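Local coordinates for putative exported protein (Aeromonas hydrophila subsp. hydrophila, PDB 4PJ2) that probably inhibits i-type lysozymes in the periplasm and binds a magnesium ion, at residues E63-D68 / I78-S83. Residues are numbered along the deposited sequence; the frame is centred on the assembly and turned at random. Where two conformers were deposited one is given.
Sequences ELKLLD and IVVVES. With MG (magnesium ion), chain G.
Chi1 of Glu63 (73°) sets CG between the backbone N and the carbonyl carbon, and there CG lies 3.9 Å from Val80 CB; the two side chains run alongside each other in the same direction. In Leu64, chi1 (-54°) puts CG anti to the carbonyl carbon. Leu64 CD2 is 3.9 Å from Val79 CG2, with Val79 CG1 almost as near.

Both pairs belong to an antiparallel beta hairpin of strands 60-67 and 76-82; the axes of 63-67 and 78-82 run at 151°. Its ladder alternates: Glu63–Val80 and Lys65–Ile78 are hydrogen-bonded pairs, while Leu64–Val79 is non-hydrogen-bonded. Lys65 and Ile78 exchange both backbone bonds, Lys65 N to Ile78 O at 2.9 Å and Ile78 N to Lys65 O at 2.8 Å. Val80 N donates to Glu63 O at 3.0 Å. Ile78 O also receives a CA-H...O contact from Leu64 CA.

The alternation divides the side chains between two faces. Leu64 meets Phe5 and strand 6-10 of the other sheet, whereas Lys65 and Ile78 touch Ile119 of helix 118-123. On this helix-facing side, Lys65 NZ makes a salt bridge to Glu63 OE2 (3.3 Å) along the same strand, its hydrogen bond weak, and Ile78 CD1 reaches Leu67 CB at 4.1 Å.

The connection beyond Leu67, with the first residue of the returning strand, builds the metal site: the side chains of Asn70, Asp72 and Glu76 and the backbone O of Gln74 join Asp68, whose OD1 binds magnesium at 2.4 Å and also accepts a hydrogen bond from Gly71 N.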
# COMPACT_ATOMS: atom_id res chain seq x y z
N GLU A 63 -1.45 5.25 8.57
CA GLU A 63 -1.86 5.90 9.81
C GLU A 63 -2.54 4.90 10.75
O GLU A 63 -3.04 3.86 10.31
CB GLU A 63 -2.78 7.08 9.53
CG GLU A 63 -4.16 6.70 9.09
CD GLU A 63 -5.07 7.91 8.89
OE1 GLU A 63 -5.79 7.94 7.87
OE2 GLU A 63 -5.07 8.83 9.75
N LEU A 64 -2.56 5.26 12.03
CA LEU A 64 -3.28 4.52 13.06
C LEU A 64 -4.39 5.43 13.54
O LEU A 64 -4.16 6.63 13.74
CB LEU A 64 -2.37 4.19 14.24
CG LEU A 64 -1.08 3.46 13.88
CD1 LEU A 64 -0.33 3.17 15.17
CD2 LEU A 64 -1.33 2.17 13.10
N LYS A 65 -5.57 4.86 13.76
CA LYS A 65 -6.68 5.61 14.34
C LYS A 65 -7.22 4.87 15.55
O LYS A 65 -7.21 3.64 15.60
CB LYS A 65 -7.81 5.78 13.33
CG LYS A 65 -7.42 6.47 12.03
CD LYS A 65 -8.61 6.46 11.08
CE LYS A 65 -8.31 7.20 9.79
NZ LYS A 65 -8.34 8.68 9.96
N LEU A 66 -7.69 5.64 16.53
CA LEU A 66 -8.36 5.11 17.71
C LEU A 66 -9.77 5.68 17.73
O LEU A 66 -9.97 6.88 17.97
CB LEU A 66 -7.64 5.51 19.00
CG LEU A 66 -6.28 4.88 19.24
CD1 LEU A 66 -5.65 5.45 20.51
CD2 LEU A 66 -6.43 3.37 19.34
N LEU A 67 -10.75 4.82 17.47
CA LEU A 67 -12.13 5.28 17.33
C LEU A 67 -13.06 4.17 17.75
O LEU A 67 -12.79 3.00 17.48
CB LEU A 67 -12.41 5.66 15.87
CG LEU A 67 -11.69 6.91 15.34
CD1 LEU A 67 -11.88 7.04 13.84
CD2 LEU A 67 -12.21 8.16 16.03
N ASP A 68 -14.15 4.51 18.42
CA ASP A 68 -15.14 3.52 18.82
C ASP A 68 -16.01 3.11 17.64
O ASP A 68 -16.83 3.89 17.16
CB ASP A 68 -16.01 4.11 19.93
CG ASP A 68 -17.05 3.13 20.44
OD1 ASP A 68 -16.94 1.92 20.13
OD2 ASP A 68 -17.97 3.56 21.16
N ILE A 78 -7.54 1.04 14.53
CA ILE A 78 -7.64 0.86 13.08
C ILE A 78 -6.28 1.12 12.48
O ILE A 78 -5.69 2.17 12.70
CB ILE A 78 -8.70 1.78 12.44
CG1 ILE A 78 -10.06 1.53 13.09
CG2 ILE A 78 -8.75 1.52 10.92
CD1 ILE A 78 -10.44 2.52 14.19
N VAL A 79 -5.77 0.13 11.75
CA VAL A 79 -4.50 0.27 11.04
C VAL A 79 -4.80 0.43 9.56
O VAL A 79 -5.41 -0.45 8.96
CB VAL A 79 -3.57 -0.95 11.27
CG1 VAL A 79 -2.26 -0.76 10.53
CG2 VAL A 79 -3.32 -1.16 12.76
N VAL A 80 -4.42 1.58 9.00
CA VAL A 80 -4.72 1.90 7.61
C VAL A 80 -3.47 1.71 6.77
O VAL A 80 -2.41 2.20 7.13
CB VAL A 80 -5.21 3.36 7.45
CG1 VAL A 80 -5.58 3.61 5.99
CG2 VAL A 80 -6.40 3.62 8.36
N VAL A 81 -3.62 1.02 5.65
CA VAL A 81 -2.51 0.67 4.78
C VAL A 81 -2.79 1.18 3.37
O VAL A 81 -3.90 1.02 2.87
CB VAL A 81 -2.31 -0.86 4.75
CG1 VAL A 81 -1.22 -1.29 3.77
CG2 VAL A 81 -1.96 -1.36 6.15
N GLU A 82 -1.77 1.77 2.75
CA GLU A 82 -1.87 2.36 1.41
C GLU A 82 -1.09 1.50 0.41
O GLU A 82 0.10 1.28 0.59
CB GLU A 82 -1.28 3.78 1.45
CG GLU A 82 -1.02 4.46 0.10
CD GLU A 82 -0.39 5.85 0.25
OE1 GLU A 82 0.85 5.94 0.42
OE2 GLU A 82 -1.14 6.85 0.21
N SER A 83 -1.75 1.07 -0.66
CA SER A 83 -1.10 0.30 -1.72
C SER A 83 0.05 1.07 -2.33
O SER A 83 -0.05 2.29 -2.52
CB SER A 83 -2.09 -0.04 -2.83
OG SER A 83 -1.38 -0.66 -3.89
MG MG G . -15.41 0.25 20.96